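Carbamate kinase (Mycoplasma penetrans, PDB 4AXS) probably catalyses reversible phosphoryl transfer between carbamoyl phosphate and ADP, yielding ATP and carbamate. Local coordinates at residues V64-G69 with V205-G210; L132-V137 with D189-D194; P142-P147 with V181-I186. All coordinates share one frame; numbering follows the deposited sequence.

Contact 1 of 3, residues V64-G69 with V205-G210; sequences VIVGHG and VCIVGG
Backbone hydrogen bonds join Val-66 to Cys-206 and Val-208 in a parallel pairing, with Ile-207 bridged opposite Val-66. Val-66 N donates to Cys-206 O over 2.9 Å, while Val-66 O accepts Val-208 N at 2.8 Å. The same carbonyl oxygen also receives a CA-H...O contact from Ile-207 CA at 3.2 Å, so two neighbouring donors share it.

Apolar contacts flank the backbones. With chi1 of Ile-65 at -63°, CG1 lies beside the backbone N and the CG2 branch is left anti to it; Ile-65 CG2 meets Val-208 CG2 at 4.1 Å on the side packed by helix 193-201. Val-66 CB lies 4.1 Å from Ile-207 CG1, and the Val-66 side chain goes on to touch helices 48-59 and 96-121.

The imidazole of His-68 supplies a third kind of contact. Gly-210 CA sits over one ring face, 3.5 Å from the centroid and shifted toward the rim, in a CH-pi arrangement. His-68 ND1 donates almost straight (170°) to Gly-69 O at 2.9 Å, and NE2 is bonded to Tyr-130 OH; together these bonds fix the rotation of the ring.

Strand 64-68 also pairs with 27-31, so this bridge carries 205-207 onto the edge of the central sheet of the amino acid kinase fold, here in parallel; both strands lead into glycine-rich turns of the kind that line the phosphoryl-transfer site in relatives.

Contact 2 of 3, residues L132-V137 with D189-D194; sequences LTQTIV and DFIGID
An antiparallel strand pair at the margin of a four-stranded mixed sheet brings Thr-135 opposite Phe-190, a non-hydrogen-bonded pair, and Ile-136 opposite Asp-189, a hydrogen-bonded one. Ile-136 N donates to Asp-189 O at 2.6 Å. Farther along, Ile-191 N reaches Gln-134 O at 3.2 Å. Beyond this point the chain turns off through a type I turn, Phe-190 to Ile-193, with Gly-192 at the N-cap position of helix 193-201.

On one face of the sheet Thr-135 and Phe-190 run alongside each other. Thr-135 OG1 lies in the plane of the ring at its edge, 3.3 Å from Phe-190 CD1 and equally close to CE1, so the oxygen faces the weakly positive C-H rim. That hydroxyl is bonded to Gly-212 O, and the phenyl group continues onto Lys-238 and Ile-239 of helix 232-242.

The other face carries Ile-136 beside Asp-189. A chi1 of 67° swings the carboxylate back over its own backbone, and Asp-189 OD1 comes 3.3 Å from Ile-136 CB. Next to them, Gln-134 CB packs on Ile-191 CG1 at 3.9 Å. The amide of Gln-134 runs alongside the isoleucine, its OE1 near Ile-191 CD1, while NE2 bonds Thr-216 OG1 and also Thr-113 of the second subunit, whose Val-128 packs on Ile-191.

The polar ends of Thr-135 and Gln-134 thus find their partners beyond the strand pair, at Gly-212 and Thr-216. Backbone bonds and aliphatic or aromatic carbon hold the two strands to each other, while the Gln-134 amide ties the sheet to the dimer interface.

Contact 3 of 3, residues P142-P147 with V181-I186; sequences PAFKNP and VVASPI
Ala-143, Phe-144 and Pro-147 press on Val-181, Ala-183 and Pro-185 without a single hydrogen bond between the two segments. At the centre of the tight part stands the methyl of Ala-183, which points toward the short, weakly bonded helix of 142-145. Its CB lies 3.2 Å from Ala-143 O. On the ring side, Ala-183 CB is 3.8 Å from Phe-144 CD1, so the methyl fits between helix backbone and phenyl group.

Phe-144 meets Pro-185 through CE1 and CZ. A chi1 of -57° keeps CG beside the backbone N and carries the ring past the Ala-183 methyl to Pro-185, where Phe-144 CE1 is 3.4 Å from Pro-185 CG. The two side chains cross at about a right angle, and both also touch strand 134-137. At the other end Pro-147 CB approaches Val-181 CG1 to 3.3 Å. The fine detail here is doubtful, because the second methyl of Val-181 is modelled too close to the carbonyl oxygen of Pro-147.

The side turned from 181-186 is exposed: Lys-145 on the helix and Asn-146 just after it project away, and Pro-142 is likewise exposed. Polar anchoring comes from Asp-141: its OD2 bonds Ile-186 N, and its OD1 makes a weak bond to Ala-143 N at the start of the helix.

Shortly after Pro-147, strand 149-150 pairs antiparallel with 181-182, with the unmodelled stretches 157-164 and 172-179 between them. A short helix packed beside the antiparallel strand pair that opens and closes this insertion is consistent with the protruding subdomain of carbamate kinases.

Contacts 1 and 2 have centres 13 Å apart and join directly: Gly-209 N lies 3.0 Å from Thr-133 OG1, a probable hydrogen bond from the glycine turn after strand 205-207 to the threonine hydroxyl. Helix 193-201 leads from contact 2 to that strand. Contacts 2 and 3, with centres 19 Å apart, meet through Val-137, whose CG1 is 3.4 Å from Pro-185 CB. Contacts 1 and 3 do not touch; their nearest atoms are about 12 Å apart. The series runs from the central sheet through the smaller sheet to the peripheral insertion, and contact 1 is the one that holds the glycine turns associated with the active site in relatives.

Contact 1 of 3, residues V64-G69 with V205-G210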
ATOM      1  N   VAL A  64      -9.496  -4.086 -16.912  1.00 57.39           N
ATOM      2  CA  VAL A  64      -9.346  -5.052 -15.826  1.00 51.23           C
ATOM      3  C   VAL A  64      -9.045  -4.356 -14.508  1.00 53.67           C
ATOM      4  O   VAL A  64      -7.968  -3.781 -14.323  1.00 55.85           O
ATOM      5  CB  VAL A  64      -8.229  -6.097 -16.103  1.00 54.00           C
ATOM      6  CG1 VAL A  64      -8.164  -7.127 -14.976  1.00 48.59           C
ATOM      7  CG2 VAL A  64      -8.435  -6.785 -17.448  1.00 50.15           C
ATOM      8  N   ILE A  65     -10.011  -4.402 -13.598  1.00 52.40           N
ATOM      9  CA  ILE A  65      -9.812  -3.976 -12.223  1.00 44.18           C
ATOM     10  C   ILE A  65      -9.298  -5.179 -11.438  1.00 45.34           C
ATOM     11  O   ILE A  65      -9.903  -6.247 -11.462  1.00 37.90           O
ATOM     12  CB  ILE A  65     -11.127  -3.514 -11.611  1.00 47.27           C
ATOM     13  CG1 ILE A  65     -11.663  -2.289 -12.362  1.00 53.57           C
ATOM     14  CG2 ILE A  65     -10.940  -3.197 -10.129  1.00 49.71           C
ATOM     15  CD1 ILE A  65     -12.140  -2.548 -13.773  1.00 51.92           C
ATOM     16  N   VAL A  66      -8.172  -5.022 -10.750  1.00 47.54           N
ATOM     17  CA  VAL A  66      -7.543  -6.177 -10.110  1.00 45.60           C
ATOM     18  C   VAL A  66      -7.642  -6.188  -8.585  1.00 42.38           C
ATOM     19  O   VAL A  66      -7.583  -5.136  -7.942  1.00 43.28           O
ATOM     20  CB  VAL A  66      -6.083  -6.327 -10.551  1.00 40.17           C
ATOM     21  CG1 VAL A  66      -5.494  -7.587  -9.963  1.00 38.16           C
ATOM     22  CG2 VAL A  66      -6.006  -6.364 -12.066  1.00 36.91           C
ATOM     23  N   GLY A  67      -7.798  -7.388  -8.022  1.00 40.73           N
ATOM     24  CA  GLY A  67      -7.943  -7.581  -6.589  1.00 38.43           C
ATOM     25  C   GLY A  67      -7.340  -8.904  -6.155  1.00 39.18           C
ATOM     26  O   GLY A  67      -6.975  -9.717  -6.995  1.00 40.20           O
ATOM     27  N   HIS A  68      -7.226  -9.123  -4.846  1.00 38.85           N
ATOM     28  CA  HIS A  68      -6.556 -10.315  -4.326  1.00 37.71           C
ATOM     29  C   HIS A  68      -6.865 -10.549  -2.858  1.00 36.29           C
ATOM     30  O   HIS A  68      -7.162  -9.609  -2.120  1.00 35.22           O
ATOM     31  CB  HIS A  68      -5.040 -10.198  -4.495  1.00 38.77           C
ATOM     32  CG  HIS A  68      -4.417  -9.146  -3.627  1.00 36.35           C
ATOM     33  ND1 HIS A  68      -4.040  -9.382  -2.323  1.00 31.88           N
ATOM     34  CD2 HIS A  68      -4.106  -7.854  -3.882  1.00 33.41           C
ATOM     35  CE1 HIS A  68      -3.543  -8.276  -1.803  1.00 30.58           C
ATOM     36  NE2 HIS A  68      -3.567  -7.336  -2.730  1.00 36.11           N
ATOM     37  N   GLY A  69      -6.781 -11.806  -2.437  1.00 33.79           N
ATOM     38  CA  GLY A  69      -6.974 -12.153  -1.043  1.00 33.16           C
ATOM     39  C   GLY A  69      -5.641 -12.132  -0.331  1.00 36.61           C
ATOM     40  O   GLY A  69      -4.612 -11.816  -0.939  1.00 33.38           O
ATOM     41  N   VAL A 205      -5.017   0.621 -14.935  1.00 50.57           N
ATOM     42  CA  VAL A 205      -5.250  -0.702 -14.362  1.00 48.97           C
ATOM     43  C   VAL A 205      -5.009  -0.669 -12.847  1.00 48.31           C
ATOM     44  O   VAL A 205      -3.866  -0.636 -12.386  1.00 47.54           O
ATOM     45  CB  VAL A 205      -4.396  -1.784 -15.052  1.00 46.57           C
ATOM     46  CG1 VAL A 205      -2.995  -1.289 -15.257  1.00 52.83           C
ATOM     47  CG2 VAL A 205      -4.403  -3.078 -14.248  1.00 47.59           C
ATOM     48  N   CYS A 206      -6.109  -0.687 -12.096  1.00 46.09           N
ATOM     49  CA  CYS A 206      -6.131  -0.402 -10.668  1.00 43.42           C
ATOM     50  C   CYS A 206      -6.232  -1.640  -9.791  1.00 40.62           C
ATOM     51  O   CYS A 206      -7.164  -2.422  -9.923  1.00 37.41           O
ATOM     52  CB  CYS A 206      -7.344   0.462 -10.342  1.00 48.93           C
ATOM     53  SG  CYS A 206      -7.529   1.929 -11.337  1.00 52.80           S
ATOM     54  N   ILE A 207      -5.299  -1.780  -8.852  1.00 42.48           N
ATOM     55  CA  ILE A 207      -5.328  -2.890  -7.908  1.00 40.28           C
ATOM     56  C   ILE A 207      -5.891  -2.413  -6.580  1.00 37.50           C
ATOM     57  O   ILE A 207      -5.341  -1.506  -5.954  1.00 34.99           O
ATOM     58  CB  ILE A 207      -3.934  -3.500  -7.706  1.00 37.46           C
ATOM     59  CG1 ILE A 207      -3.260  -3.736  -9.059  1.00 36.08           C
ATOM     60  CG2 ILE A 207      -4.031  -4.785  -6.904  1.00 32.49           C
ATOM     61  CD1 ILE A 207      -1.815  -4.164  -8.957  1.00 35.81           C
ATOM     62  N   VAL A 208      -6.996  -3.025  -6.163  1.00 36.19           N
ATOM     63  CA  VAL A 208      -7.693  -2.624  -4.946  1.00 34.12           C
ATOM     64  C   VAL A 208      -8.256  -3.809  -4.174  1.00 37.33           C
ATOM     65  O   VAL A 208      -8.227  -4.957  -4.646  1.00 38.58           O
ATOM     66  CB  VAL A 208      -8.862  -1.695  -5.259  1.00 36.94           C
ATOM     67  CG1 VAL A 208      -8.360  -0.353  -5.754  1.00 41.29           C
ATOM     68  CG2 VAL A 208      -9.782  -2.341  -6.276  1.00 40.63           C
ATOM     69  N   GLY A 209      -8.782  -3.521  -2.986  1.00 37.74           N
ATOM     70  CA  GLY A 209      -9.398  -4.541  -2.146  1.00 35.52           C
ATOM     71  C   GLY A 209      -8.443  -5.661  -1.768  1.00 40.43           C
ATOM     72  O   GLY A 209      -8.852  -6.830  -1.662  1.00 33.70           O
ATOM     73  N   GLY A 210      -7.168  -5.311  -1.572  1.00 33.88           N
ATOM     74  CA  GLY A 210      -6.166  -6.285  -1.167  1.00 31.62           C
ATOM     75  C   GLY A 210      -6.587  -6.952   0.129  1.00 33.20           C
ATOM     76  O   GLY A 210      -6.877  -6.271   1.105  1.00 33.80           O
TER

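Contact 2 of 3, residues L132-V137 with D189-D194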
ATOM      1  N   LEU A 132      -3.842   1.287  -1.338  1.00 33.45           N
ATOM      2  CA  LEU A 132      -4.073   0.763  -0.009  1.00 34.66           C
ATOM      3  C   LEU A 132      -5.585   0.880   0.251  1.00 37.17           C
ATOM      4  O   LEU A 132      -6.168   1.940   0.005  1.00 35.98           O
ATOM      5  CB  LEU A 132      -3.251   1.580   0.991  1.00 30.20           C
ATOM      6  CG  LEU A 132      -3.077   1.108   2.436  1.00 36.65           C
ATOM      7  CD1 LEU A 132      -3.904   1.980   3.362  1.00 40.51           C
ATOM      8  CD2 LEU A 132      -3.419  -0.376   2.631  1.00 35.64           C
ATOM      9  N   THR A 133      -6.222  -0.196   0.721  1.00 34.54           N
ATOM     10  CA  THR A 133      -7.684  -0.231   0.832  1.00 29.96           C
ATOM     11  C   THR A 133      -8.269  -0.369   2.245  1.00 33.96           C
ATOM     12  O   THR A 133      -7.999  -1.332   2.965  1.00 33.74           O
ATOM     13  CB  THR A 133      -8.287  -1.353  -0.059  1.00 36.38           C
ATOM     14  OG1 THR A 133      -7.858  -1.179  -1.417  1.00 37.50           O
ATOM     15  CG2 THR A 133      -9.839  -1.360   0.011  1.00 28.90           C
ATOM     16  N   GLN A 134      -9.093   0.599   2.628  1.00 37.29           N
ATOM     17  CA  GLN A 134      -9.879   0.486   3.853  1.00 38.95           C
ATOM     18  C   GLN A 134     -11.348   0.258   3.498  1.00 44.74           C
ATOM     19  O   GLN A 134     -11.959   1.036   2.750  1.00 44.40           O
ATOM     20  CB  GLN A 134      -9.700   1.710   4.763  1.00 39.24           C
ATOM     21  CG  GLN A 134      -8.516   1.582   5.728  1.00 42.33           C
ATOM     22  CD  GLN A 134      -8.363   2.778   6.678  1.00 47.10           C
ATOM     23  OE1 GLN A 134      -7.733   3.774   6.341  1.00 43.81           O
ATOM     24  NE2 GLN A 134      -8.935   2.670   7.871  1.00 49.16           N
ATOM     25  N   THR A 135     -11.897  -0.838   4.010  1.00 41.82           N
ATOM     26  CA  THR A 135     -13.256  -1.213   3.700  1.00 40.45           C
ATOM     27  C   THR A 135     -14.180  -0.814   4.827  1.00 40.63           C
ATOM     28  O   THR A 135     -13.985  -1.199   5.977  1.00 40.29           O
ATOM     29  CB  THR A 135     -13.400  -2.726   3.416  1.00 43.37           C
ATOM     30  OG1 THR A 135     -12.709  -3.059   2.208  1.00 36.61           O
ATOM     31  CG2 THR A 135     -14.893  -3.118   3.277  1.00 39.60           C
ATOM     32  N   ILE A 136     -15.188  -0.028   4.467  1.00 43.31           N
ATOM     33  CA  ILE A 136     -16.218   0.397   5.390  1.00 43.82           C
ATOM     34  C   ILE A 136     -17.172  -0.745   5.701  1.00 46.99           C
ATOM     35  O   ILE A 136     -17.721  -1.399   4.809  1.00 47.97           O
ATOM     36  CB  ILE A 136     -17.020   1.573   4.817  1.00 49.55           C
ATOM     37  CG1 ILE A 136     -16.080   2.609   4.187  1.00 47.04           C
ATOM     38  CG2 ILE A 136     -17.872   2.205   5.898  1.00 47.00           C
ATOM     39  CD1 ILE A 136     -15.271   3.390   5.200  1.00 51.63           C
ATOM     40  N   VAL A 137     -17.341  -1.003   6.987  1.00 50.56           N
ATOM     41  CA  VAL A 137     -18.370  -1.920   7.436  1.00 50.27           C
ATOM     42  C   VAL A 137     -19.167  -1.196   8.505  1.00 55.36           C
ATOM     43  O   VAL A 137     -18.672  -0.246   9.131  1.00 55.66           O
ATOM     44  CB  VAL A 137     -17.781  -3.219   7.996  1.00 47.17           C
ATOM     45  CG1 VAL A 137     -16.983  -3.932   6.917  1.00 48.17           C
ATOM     46  CG2 VAL A 137     -16.905  -2.925   9.200  1.00 49.82           C
ATOM     47  N   ASP A 189     -18.698   0.129   1.783  1.00 48.95           N
ATOM     48  CA  ASP A 189     -17.887   0.813   0.768  1.00 52.23           C
ATOM     49  C   ASP A 189     -16.426   1.013   1.149  1.00 47.57           C
ATOM     50  O   ASP A 189     -15.875   0.262   1.942  1.00 43.15           O
ATOM     51  CB  ASP A 189     -18.507   2.130   0.272  1.00 52.97           C
ATOM     52  CG  ASP A 189     -18.548   3.190   1.330  1.00 54.78           C
ATOM     53  OD1 ASP A 189     -18.949   2.855   2.463  1.00 56.26           O
ATOM     54  OD2 ASP A 189     -18.195   4.354   1.024  1.00 51.13           O
ATOM     55  N   PHE A 190     -15.795   2.015   0.548  1.00 46.79           N
ATOM     56  CA  PHE A 190     -14.343   2.087   0.573  1.00 48.67           C
ATOM     57  C   PHE A 190     -13.849   3.513   0.516  1.00 47.49           C
ATOM     58  O   PHE A 190     -14.422   4.344  -0.173  1.00 47.86           O
ATOM     59  CB  PHE A 190     -13.768   1.264  -0.588  1.00 49.12           C
ATOM     60  CG  PHE A 190     -14.479  -0.052  -0.806  1.00 41.07           C
ATOM     61  CD1 PHE A 190     -14.165  -1.161  -0.027  1.00 44.47           C
ATOM     62  CD2 PHE A 190     -15.474  -0.177  -1.775  1.00 47.22           C
ATOM     63  CE1 PHE A 190     -14.816  -2.381  -0.221  1.00 46.25           C
ATOM     64  CE2 PHE A 190     -16.140  -1.409  -1.973  1.00 45.18           C
ATOM     65  CZ  PHE A 190     -15.809  -2.499  -1.190  1.00 37.76           C
ATOM     66  N   ILE A 191     -12.773   3.789   1.244  1.00 51.39           N
ATOM     67  CA  ILE A 191     -12.321   5.162   1.431  1.00 46.94           C
ATOM     68  C   ILE A 191     -12.169   6.015   0.163  1.00 50.73           C
ATOM     69  O   ILE A 191     -12.496   7.204   0.174  1.00 56.33           O
ATOM     70  CB  ILE A 191     -11.057   5.237   2.309  1.00 52.84           C
ATOM     71  CG1 ILE A 191     -11.439   5.007   3.774  1.00 54.76           C
ATOM     72  CG2 ILE A 191     -10.367   6.595   2.161  1.00 41.48           C
ATOM     73  CD1 ILE A 191     -10.562   5.767   4.768  1.00 45.30           C
ATOM     74  N   GLY A 192     -11.692   5.438  -0.930  1.00 49.08           N
ATOM     75  CA  GLY A 192     -11.484   6.250  -2.120  1.00 47.25           C
ATOM     76  C   GLY A 192     -12.227   5.814  -3.366  1.00 53.41           C
ATOM     77  O   GLY A 192     -11.843   6.205  -4.473  1.00 49.50           O
ATOM     78  N   ILE A 193     -13.284   5.012  -3.192  1.00 50.18           N
ATOM     79  CA  ILE A 193     -14.015   4.450  -4.320  1.00 47.30           C
ATOM     80  C   ILE A 193     -14.243   5.525  -5.347  1.00 48.57           C
ATOM     81  O   ILE A 193     -13.929   5.353  -6.523  1.00 49.76           O
ATOM     82  CB  ILE A 193     -15.392   3.899  -3.915  1.00 50.36           C
ATOM     83  CG1 ILE A 193     -15.694   4.247  -2.464  1.00 49.70           C
ATOM     84  CG2 ILE A 193     -15.455   2.392  -4.154  1.00 40.71           C
ATOM     85  CD1 ILE A 193     -17.145   4.167  -2.101  1.00 49.33           C
ATOM     86  N   ASP A 194     -14.786   6.646  -4.894  1.00 47.48           N
ATOM     87  CA  ASP A 194     -15.008   7.769  -5.786  1.00 52.07           C
ATOM     88  C   ASP A 194     -13.806   8.000  -6.695  1.00 53.06           C
ATOM     89  O   ASP A 194     -13.941   7.975  -7.921  1.00 54.59           O
ATOM     90  CB  ASP A 194     -15.371   9.022  -4.997  1.00 53.76           C
ATOM     91  CG  ASP A 194     -16.865   9.160  -4.814  1.00 57.61           C
ATOM     92  OD1 ASP A 194     -17.587   8.707  -5.720  1.00 57.48           O
ATOM     93  OD2 ASP A 194     -17.324   9.691  -3.777  1.00 60.79           O
TER

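Contact 3 of 3, residues P142-P147 with V181-I186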
ATOM      1  N   PRO A 142     -23.815  -8.085  12.529  1.00 62.64           N
ATOM      2  CA  PRO A 142     -23.975  -9.316  13.311  1.00 58.32           C
ATOM      3  C   PRO A 142     -22.656 -10.069  13.488  1.00 60.29           C
ATOM      4  O   PRO A 142     -22.430 -10.687  14.526  1.00 63.37           O
ATOM      5  CB  PRO A 142     -24.935 -10.131  12.454  1.00 52.18           C
ATOM      6  CG  PRO A 142     -25.773  -9.103  11.773  1.00 56.97           C
ATOM      7  CD  PRO A 142     -24.863  -7.936  11.505  1.00 56.98           C
ATOM      8  N   ALA A 143     -21.793  -9.990  12.479  1.00 60.30           N
ATOM      9  CA  ALA A 143     -20.573 -10.784  12.420  1.00 58.38           C
ATOM     10  C   ALA A 143     -19.681 -10.617  13.641  1.00 66.09           C
ATOM     11  O   ALA A 143     -19.023 -11.562  14.065  1.00 73.13           O
ATOM     12  CB  ALA A 143     -19.795 -10.450  11.153  1.00 58.83           C
ATOM     13  N   PHE A 144     -19.644  -9.412  14.198  1.00 64.02           N
ATOM     14  CA  PHE A 144     -18.763  -9.133  15.329  1.00 68.87           C
ATOM     15  C   PHE A 144     -19.226  -9.877  16.561  1.00 72.31           C
ATOM     16  O   PHE A 144     -18.414 -10.367  17.347  1.00 75.61           O
ATOM     17  CB  PHE A 144     -18.738  -7.642  15.649  1.00 62.99           C
ATOM     18  CG  PHE A 144     -18.328  -6.785  14.501  1.00 63.53           C
ATOM     19  CD1 PHE A 144     -17.037  -6.843  14.008  1.00 57.36           C
ATOM     20  CD2 PHE A 144     -19.232  -5.913  13.916  1.00 61.67           C
ATOM     21  CE1 PHE A 144     -16.657  -6.057  12.950  1.00 51.87           C
ATOM     22  CE2 PHE A 144     -18.851  -5.108  12.861  1.00 57.60           C
ATOM     23  CZ  PHE A 144     -17.565  -5.184  12.375  1.00 55.99           C
ATOM     24  N   LYS A 145     -20.541  -9.938  16.727  1.00 72.27           N
ATOM     25  CA  LYS A 145     -21.147 -10.551  17.894  1.00 72.70           C
ATOM     26  C   LYS A 145     -21.009 -12.065  17.816  1.00 73.57           C
ATOM     27  O   LYS A 145     -21.298 -12.778  18.781  1.00 71.01           O
ATOM     28  CB  LYS A 145     -22.607 -10.108  18.029  1.00 73.10           C
ATOM     29  CG  LYS A 145     -22.745  -8.599  18.260  1.00 70.18           C
ATOM     30  CD  LYS A 145     -24.193  -8.121  18.280  1.00 72.41           C
ATOM     31  CE  LYS A 145     -24.261  -6.613  18.539  1.00 77.56           C
ATOM     32  NZ  LYS A 145     -25.600  -6.018  18.244  1.00 76.04           N
ATOM     33  N   ASN A 146     -20.553 -12.541  16.660  1.00 76.44           N
ATOM     34  CA  ASN A 146     -20.205 -13.949  16.474  1.00 79.38           C
ATOM     35  C   ASN A 146     -18.860 -14.114  15.778  1.00 75.37           C
ATOM     36  O   ASN A 146     -18.806 -14.372  14.575  1.00 72.23           O
ATOM     37  CB  ASN A 146     -21.288 -14.684  15.685  1.00 81.58           C
ATOM     38  CG  ASN A 146     -20.921 -16.136  15.410  1.00 84.80           C
ATOM     39  OD1 ASN A 146     -21.268 -16.686  14.366  1.00 83.34           O
ATOM     40  ND2 ASN A 146     -20.201 -16.758  16.341  1.00 80.91           N
ATOM     41  N   PRO A 147     -17.767 -13.953  16.539  1.00 77.90           N
ATOM     42  CA  PRO A 147     -16.388 -13.991  16.031  1.00 82.64           C
ATOM     43  C   PRO A 147     -16.054 -15.295  15.305  1.00 80.43           C
ATOM     44  O   PRO A 147     -15.603 -16.254  15.925  1.00 83.54           O
ATOM     45  CB  PRO A 147     -15.541 -13.840  17.301  1.00 84.11           C
ATOM     46  CG  PRO A 147     -16.422 -13.072  18.239  1.00 83.39           C
ATOM     47  CD  PRO A 147     -17.817 -13.592  17.967  1.00 80.35           C
ATOM     48  N   VAL A 181      -9.789 -15.687  17.346  1.00 89.50           N
ATOM     49  CA  VAL A 181     -10.878 -15.634  16.378  1.00 85.32           C
ATOM     50  C   VAL A 181     -11.241 -14.199  16.013  1.00 84.26           C
ATOM     51  O   VAL A 181     -10.943 -13.264  16.757  1.00 84.34           O
ATOM     52  CB  VAL A 181     -12.153 -16.303  16.925  1.00 87.60           C
ATOM     53  CG1 VAL A 181     -12.752 -15.467  18.045  1.00 87.21           C
ATOM     54  CG2 VAL A 181     -13.163 -16.512  15.808  1.00 89.52           C
ATOM     55  N   VAL A 182     -11.884 -14.031  14.861  1.00 80.53           N
ATOM     56  CA  VAL A 182     -12.243 -12.706  14.369  1.00 78.10           C
ATOM     57  C   VAL A 182     -13.430 -12.729  13.414  1.00 75.56           C
ATOM     58  O   VAL A 182     -13.639 -13.703  12.691  1.00 77.53           O
ATOM     59  CB  VAL A 182     -11.097 -12.063  13.565  1.00 76.42           C
ATOM     60  CG1 VAL A 182     -10.409 -10.986  14.390  1.00 64.91           C
ATOM     61  CG2 VAL A 182     -10.101 -13.121  13.121  1.00 70.32           C
ATOM     62  N   ALA A 183     -14.207 -11.651  13.417  1.00 69.39           N
ATOM     63  CA  ALA A 183     -15.379 -11.543  12.549  1.00 70.15           C
ATOM     64  C   ALA A 183     -15.117 -11.424  11.040  1.00 67.28           C
ATOM     65  O   ALA A 183     -13.964 -11.345  10.603  1.00 63.90           O
ATOM     66  CB  ALA A 183     -16.247 -10.377  13.026  1.00 63.28           C
ATOM     67  N   SER A 184     -16.203 -11.411  10.263  1.00 63.90           N
ATOM     68  CA  SER A 184     -16.152 -11.240   8.810  1.00 58.63           C
ATOM     69  C   SER A 184     -17.284 -10.337   8.337  1.00 61.57           C
ATOM     70  O   SER A 184     -18.248 -10.803   7.721  1.00 57.28           O
ATOM     71  CB  SER A 184     -16.267 -12.586   8.096  1.00 61.56           C
ATOM     72  OG  SER A 184     -15.211 -13.447   8.462  1.00 68.85           O
ATOM     73  N   PRO A 185     -17.162  -9.036   8.618  1.00 55.23           N
ATOM     74  CA  PRO A 185     -18.179  -8.023   8.319  1.00 56.69           C
ATOM     75  C   PRO A 185     -18.547  -7.940   6.838  1.00 56.49           C
ATOM     76  O   PRO A 185     -17.771  -8.340   5.967  1.00 56.20           O
ATOM     77  CB  PRO A 185     -17.497  -6.709   8.736  1.00 53.64           C
ATOM     78  CG  PRO A 185     -16.456  -7.103   9.701  1.00 55.17           C
ATOM     79  CD  PRO A 185     -15.977  -8.453   9.262  1.00 57.01           C
ATOM     80  N   ILE A 186     -19.730  -7.394   6.574  1.00 53.05           N
ATOM     81  CA  ILE A 186     -20.177  -7.098   5.224  1.00 47.99           C
ATOM     82  C   ILE A 186     -19.713  -5.704   4.770  1.00 49.66           C
ATOM     83  O   ILE A 186     -19.945  -4.704   5.458  1.00 48.12           O
ATOM     84  CB  ILE A 186     -21.705  -7.179   5.144  1.00 46.84           C
ATOM     85  CG1 ILE A 186     -22.160  -8.617   5.384  1.00 52.16           C
ATOM     86  CG2 ILE A 186     -22.207  -6.659   3.804  1.00 48.46           C
ATOM     87  CD1 ILE A 186     -21.684  -9.593   4.331  1.00 48.85           C
TER